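Glucoamylase (Thermoanaerobacterium thermosaccharolyticum, PDB 1LF6) hydrolyses terminal 1,4-linked alpha-D-glucose residues from the non-reducing ends of glucan chains, releasing beta-D-glucose, and probably also cleaves isomaltose. Local coordinates at residues I402-Y414 with A453-D467. Numbering follows the deposited sequence.
Sequences IILSYRLKRYDLY and AGLTCAAYIAEQNKD
Ile-461 is a knob in a hole formed by Ile-402, Ser-405, Tyr-406 and Tyr-414. Its CD1 lies 3.9 Å from Ser-405 CB, and its CG2 packs against Tyr-414 CD1. One turn back, Cys-457 CB meets Tyr-406 CB at 3.7 Å, and its sulfur lies obliquely to the tyrosine ring. The backbones come close at Gly-454, where Ile-403 CG1 rests 3.8 Å from Gly-454 CA.

Three tyrosines cluster beside this core. Tyr-406 turns the CD2-CE2 edge of its ring onto a face of Tyr-460, a T-shaped pair with planes at 88°. The Tyr-411 ring lies between Lys-409 O on one face and Gln-464 CG on the other. The latter is a CH-pi contact, 3.9 Å from CG to the ring centroid. A bend at chi2 lays the Gln-464 amide nearly parallel to that ring. One water bonds to Tyr-411 OH and weakly to Tyr-460 OH.

Polar bonds secure the far end. Asn-465 ND2 donates to Tyr-411 O at 3.3 Å, on a lone pair, and also to Ile-461 O. Both acceptors lie near its amide plane, which fixes the amide's rotation. Tyr-414 extends past Ala-462 because its CG stands trans to the backbone N (chi1 180°). Its OH donates to Asp-467 OD2 at 2.6 Å, from above the carboxylate plane. Asp-467 OD2 also bonds Ser-470 OG, and Asp-467 N-caps the next helix.

The axes of 402-407 and 453-464 approach to 8.4 Å, at 45°, within the (alpha/alpha) barrel of the GH15 domain and away from the probable catalytic residues Glu-435 and Glu-438. Helices 342-355 and 358-375 flank helix 395-407, helix 468-489 packs on helix 445-464, and helix 676-682 touches Tyr-406 and Tyr-460.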
loop_
_atom_site.group_PDB
_atom_site.type_symbol
_atom_site.label_atom_id
_atom_site.label_comp_id
_atom_site.label_asym_id
_atom_site.label_seq_id
_atom_site.Cartn_x
_atom_site.Cartn_y
_atom_site.Cartn_z
ATOM N N ILE A 402 0.295 -19.658 11.583
ATOM C CA ILE A 402 0.792 -20.981 11.952
ATOM C C ILE A 402 1.684 -21.502 10.834
ATOM O O ILE A 402 2.754 -22.048 11.087
ATOM C CB ILE A 402 -0.344 -22.018 12.144
ATOM C CG1 ILE A 402 -1.303 -21.576 13.249
ATOM C CG2 ILE A 402 0.269 -23.378 12.477
ATOM C CD1 ILE A 402 -2.516 -22.490 13.400
ATOM N N ILE A 403 1.226 -21.334 9.597
ATOM C CA ILE A 403 1.978 -21.788 8.437
ATOM C C ILE A 403 3.325 -21.068 8.375
ATOM O O ILE A 403 4.343 -21.676 8.049
ATOM C CB ILE A 403 1.181 -21.540 7.130
ATOM C CG1 ILE A 403 -0.161 -22.284 7.202
ATOM C CG2 ILE A 403 1.981 -22.019 5.916
ATOM C CD1 ILE A 403 -1.086 -22.004 6.038
ATOM N N LEU A 404 3.326 -19.777 8.703
ATOM C CA LEU A 404 4.552 -18.985 8.695
ATOM C C LEU A 404 5.493 -19.467 9.813
ATOM O O LEU A 404 6.699 -19.538 9.624
ATOM C CB LEU A 404 4.226 -17.499 8.894
ATOM C CG LEU A 404 5.390 -16.504 8.831
ATOM C CD1 LEU A 404 6.111 -16.620 7.510
ATOM C CD2 LEU A 404 4.853 -15.081 9.020
ATOM N N SER A 405 4.932 -19.789 10.975
ATOM C CA SER A 405 5.732 -20.273 12.088
ATOM C C SER A 405 6.473 -21.534 11.656
ATOM O O SER A 405 7.630 -21.754 12.019
ATOM C CB SER A 405 4.841 -20.584 13.292
ATOM O OG SER A 405 4.334 -19.393 13.864
ATOM N N TYR A 406 5.796 -22.359 10.867
ATOM C CA TYR A 406 6.384 -23.591 10.379
ATOM C C TYR A 406 7.532 -23.339 9.401
ATOM O O TYR A 406 8.600 -23.931 9.524
ATOM C CB TYR A 406 5.317 -24.457 9.705
ATOM C CG TYR A 406 5.901 -25.535 8.830
ATOM C CD1 TYR A 406 5.970 -25.374 7.446
ATOM C CD2 TYR A 406 6.451 -26.689 9.389
ATOM C CE1 TYR A 406 6.576 -26.325 6.643
ATOM C CE2 TYR A 406 7.062 -27.648 8.595
ATOM C CZ TYR A 406 7.124 -27.456 7.225
ATOM O OH TYR A 406 7.767 -28.380 6.446
ATOM N N ARG A 407 7.308 -22.467 8.424
ATOM C CA ARG A 407 8.340 -22.176 7.440
ATOM C C ARG A 407 9.557 -21.483 8.047
ATOM O O ARG A 407 10.678 -21.666 7.577
ATOM C CB ARG A 407 7.760 -21.336 6.301
ATOM C CG ARG A 407 6.740 -22.090 5.459
ATOM C CD ARG A 407 6.589 -21.432 4.105
ATOM N NE ARG A 407 7.838 -21.483 3.356
ATOM C CZ ARG A 407 8.289 -20.494 2.595
ATOM N NH1 ARG A 407 7.593 -19.371 2.482
ATOM N NH2 ARG A 407 9.439 -20.626 1.950
ATOM N N LEU A 408 9.339 -20.688 9.087
ATOM C CA LEU A 408 10.440 -20.002 9.750
ATOM C C LEU A 408 11.026 -20.897 10.845
ATOM O O LEU A 408 11.955 -20.507 11.548
ATOM C CB LEU A 408 9.956 -18.677 10.349
ATOM C CG LEU A 408 9.736 -17.560 9.315
ATOM C CD1 LEU A 408 9.061 -16.367 9.953
ATOM C CD2 LEU A 408 11.070 -17.164 8.726
ATOM N N LYS A 409 10.478 -22.105 10.968
ATOM C CA LYS A 409 10.923 -23.068 11.967
ATOM C C LYS A 409 10.945 -22.465 13.361
ATOM O O LYS A 409 11.833 -22.751 14.168
ATOM C CB LYS A 409 12.308 -23.612 11.603
ATOM C CG LYS A 409 12.305 -24.430 10.323
ATOM C CD LYS A 409 13.662 -25.036 10.036
ATOM C CE LYS A 409 13.617 -25.896 8.777
ATOM N NZ LYS A 409 14.923 -26.570 8.515
ATOM N N ARG A 410 9.954 -21.627 13.640
ATOM C CA ARG A 410 9.834 -20.976 14.937
ATOM C C ARG A 410 8.981 -21.822 15.867
ATOM O O ARG A 410 7.863 -21.444 16.230
ATOM C CB ARG A 410 9.211 -19.585 14.763
ATOM C CG ARG A 410 10.115 -18.603 14.034
ATOM C CD ARG A 410 11.320 -18.271 14.892
ATOM N NE ARG A 410 10.904 -17.726 16.182
ATOM C CZ ARG A 410 10.524 -16.469 16.379
ATOM N NH1 ARG A 410 10.505 -15.606 15.392
ATOM N NH2 ARG A 410 10.144 -16.065 17.567
ATOM N N TYR A 411 9.523 -22.968 16.260
ATOM C CA TYR A 411 8.820 -23.895 17.144
ATOM C C TYR A 411 8.709 -23.353 18.559
ATOM O O TYR A 411 8.015 -23.920 19.408
ATOM C CB TYR A 411 9.544 -25.245 17.160
ATOM C CG TYR A 411 9.890 -25.754 15.784
ATOM C CD1 TYR A 411 8.960 -25.693 14.745
ATOM C CD2 TYR A 411 11.142 -26.307 15.517
ATOM C CE1 TYR A 411 9.269 -26.169 13.474
ATOM C CE2 TYR A 411 11.460 -26.787 14.248
ATOM C CZ TYR A 411 10.521 -26.715 13.234
ATOM O OH TYR A 411 10.822 -27.198 11.985
ATOM N N ASP A 412 9.397 -22.247 18.806
ATOM C CA ASP A 412 9.382 -21.608 20.116
ATOM C C ASP A 412 8.068 -20.858 20.334
ATOM O O ASP A 412 7.755 -20.463 21.451
ATOM C CB ASP A 412 10.555 -20.635 20.210
ATOM C CG ASP A 412 10.514 -19.578 19.125
ATOM O OD1 ASP A 412 10.225 -18.403 19.440
ATOM O OD2 ASP A 412 10.758 -19.924 17.952
ATOM N N LEU A 413 7.299 -20.670 19.265
ATOM C CA LEU A 413 6.030 -19.950 19.364
ATOM C C LEU A 413 4.820 -20.871 19.519
ATOM O O LEU A 413 3.671 -20.425 19.440
ATOM C CB LEU A 413 5.839 -19.058 18.132
ATOM C CG LEU A 413 6.878 -17.959 17.897
ATOM C CD1 LEU A 413 6.562 -17.234 16.596
ATOM C CD2 LEU A 413 6.884 -16.988 19.078
ATOM N N TYR A 414 5.078 -22.154 19.759
ATOM C CA TYR A 414 4.002 -23.127 19.903
ATOM C C TYR A 414 2.971 -22.771 20.976
ATOM O O TYR A 414 1.769 -22.777 20.708
ATOM C CB TYR A 414 4.575 -24.519 20.197
ATOM C CG TYR A 414 3.509 -25.575 20.359
ATOM C CD1 TYR A 414 2.720 -25.968 19.279
ATOM C CD2 TYR A 414 3.259 -26.156 21.604
ATOM C CE1 TYR A 414 1.711 -26.908 19.431
ATOM C CE2 TYR A 414 2.251 -27.098 21.768
ATOM C CZ TYR A 414 1.479 -27.469 20.677
ATOM O OH TYR A 414 0.473 -28.391 20.830
ATOM N N ALA A 453 -3.921 -26.607 5.736
ATOM C CA ALA A 453 -2.483 -26.361 5.779
ATOM C C ALA A 453 -2.059 -25.923 7.184
ATOM O O ALA A 453 -1.065 -26.408 7.731
ATOM C CB ALA A 453 -2.112 -25.291 4.770
ATOM N N GLY A 454 -2.822 -25.004 7.764
ATOM C CA GLY A 454 -2.513 -24.513 9.092
ATOM C C GLY A 454 -2.537 -25.561 10.193
ATOM O O GLY A 454 -1.668 -25.559 11.074
ATOM N N LEU A 455 -3.533 -26.446 10.164
ATOM C CA LEU A 455 -3.632 -27.487 11.177
ATOM C C LEU A 455 -2.546 -28.546 10.970
ATOM O O LEU A 455 -2.068 -29.145 11.932
ATOM C CB LEU A 455 -5.026 -28.132 11.168
ATOM C CG LEU A 455 -6.198 -27.263 11.655
ATOM C CD1 LEU A 455 -7.487 -28.068 11.593
ATOM C CD2 LEU A 455 -5.952 -26.789 13.082
ATOM N N THR A 456 -2.164 -28.777 9.717
ATOM C CA THR A 456 -1.114 -29.741 9.416
ATOM C C THR A 456 0.214 -29.183 9.956
ATOM O O THR A 456 0.996 -29.907 10.579
ATOM C CB THR A 456 -1.016 -30.009 7.881
ATOM O OG1 THR A 456 -2.217 -30.647 7.420
ATOM C CG2 THR A 456 0.174 -30.909 7.567
ATOM N N CYS A 457 0.466 -27.893 9.727
ATOM C CA CYS A 457 1.691 -27.267 10.218
ATOM C C CYS A 457 1.660 -27.211 11.747
ATOM O O CYS A 457 2.696 -27.333 12.402
ATOM C CB CYS A 457 1.850 -25.850 9.652
ATOM S SG CYS A 457 2.071 -25.768 7.855
ATOM N N ALA A 458 0.467 -27.036 12.311
ATOM C CA ALA A 458 0.317 -26.973 13.761
ATOM C C ALA A 458 0.655 -28.325 14.371
ATOM O O ALA A 458 1.251 -28.400 15.444
ATOM C CB ALA A 458 -1.104 -26.571 14.133
ATOM N N ALA A 459 0.264 -29.390 13.682
ATOM C CA ALA A 459 0.534 -30.744 14.148
ATOM C C ALA A 459 2.037 -31.002 14.121
ATOM O O ALA A 459 2.583 -31.631 15.028
ATOM C CB ALA A 459 -0.186 -31.752 13.267
ATOM N N TYR A 460 2.697 -30.512 13.078
ATOM C CA TYR A 460 4.141 -30.678 12.927
ATOM C C TYR A 460 4.864 -29.989 14.079
ATOM O O TYR A 460 5.752 -30.565 14.702
ATOM C CB TYR A 460 4.612 -30.056 11.613
ATOM C CG TYR A 460 6.102 -30.184 11.369
ATOM C CD1 TYR A 460 6.625 -31.292 10.702
ATOM C CD2 TYR A 460 6.990 -29.196 11.802
ATOM C CE1 TYR A 460 7.993 -31.414 10.469
ATOM C CE2 TYR A 460 8.361 -29.308 11.574
ATOM C CZ TYR A 460 8.856 -30.419 10.906
ATOM O OH TYR A 460 10.209 -30.535 10.672
ATOM N N ILE A 461 4.478 -28.746 14.345
ATOM C CA ILE A 461 5.089 -27.969 15.418
ATOM C C ILE A 461 4.782 -28.578 16.784
ATOM O O ILE A 461 5.624 -28.551 17.681
ATOM C CB ILE A 461 4.606 -26.506 15.392
ATOM C CG1 ILE A 461 5.042 -25.840 14.083
ATOM C CG2 ILE A 461 5.170 -25.752 16.590
ATOM C CD1 ILE A 461 4.534 -24.420 13.918
ATOM N N ALA A 462 3.580 -29.125 16.941
ATOM C CA ALA A 462 3.202 -29.750 18.204
ATOM C C ALA A 462 4.135 -30.928 18.469
ATOM O O ALA A 462 4.564 -31.142 19.600
ATOM C CB ALA A 462 1.765 -30.226 18.154
ATOM N N GLU A 463 4.443 -31.686 17.419
ATOM C CA GLU A 463 5.334 -32.833 17.539
ATOM C C GLU A 463 6.742 -32.401 17.935
ATOM O O GLU A 463 7.402 -33.072 18.730
ATOM C CB GLU A 463 5.382 -33.618 16.225
ATOM C CG GLU A 463 4.122 -34.420 15.950
ATOM C CD GLU A 463 4.206 -35.232 14.670
ATOM O OE1 GLU A 463 3.215 -35.921 14.335
ATOM O OE2 GLU A 463 5.259 -35.180 13.999
ATOM N N GLN A 464 7.197 -31.279 17.381
ATOM C CA GLN A 464 8.524 -30.756 17.694
ATOM C C GLN A 464 8.586 -30.423 19.177
ATOM O O GLN A 464 9.643 -30.502 19.799
ATOM C CB GLN A 464 8.814 -29.495 16.874
ATOM C CG GLN A 464 8.869 -29.741 15.380
ATOM C CD GLN A 464 10.036 -30.621 14.976
ATOM O OE1 GLN A 464 10.029 -31.233 13.907
ATOM N NE2 GLN A 464 11.054 -30.678 15.826
ATOM N N ASN A 465 7.439 -30.051 19.735
ATOM C CA ASN A 465 7.339 -29.704 21.146
ATOM C C ASN A 465 6.915 -30.916 21.971
ATOM O O ASN A 465 6.617 -30.806 23.162
ATOM C CB ASN A 465 6.338 -28.560 21.315
ATOM C CG ASN A 465 6.896 -27.230 20.847
ATOM O OD1 ASN A 465 7.511 -26.497 21.622
ATOM N ND2 ASN A 465 6.702 -26.919 19.570
ATOM N N LYS A 466 6.890 -32.071 21.316
ATOM C CA LYS A 466 6.520 -33.331 21.950
ATOM C C LYS A 466 5.099 -33.368 22.511
ATOM O O LYS A 466 4.815 -34.110 23.450
ATOM C CB LYS A 466 7.534 -33.679 23.046
ATOM C CG LYS A 466 8.944 -33.908 22.513
ATOM C CD LYS A 466 9.920 -34.247 23.631
ATOM C CE LYS A 466 11.317 -34.521 23.086
ATOM N NZ LYS A 466 12.284 -34.830 24.179
ATOM N N ASP A 467 4.209 -32.567 21.933
ATOM C CA ASP A 467 2.812 -32.541 22.355
ATOM C C ASP A 467 2.073 -33.448 21.376
ATOM O O ASP A 467 1.256 -32.994 20.570
ATOM C CB ASP A 467 2.249 -31.120 22.274
ATOM C CG ASP A 467 0.819 -31.034 22.761
ATOM O OD1 ASP A 467 0.189 -32.096 22.935
ATOM O OD2 ASP A 467 0.322 -29.907 22.963
HETATM O O HOH W 1 12.999 -28.481 11.063
#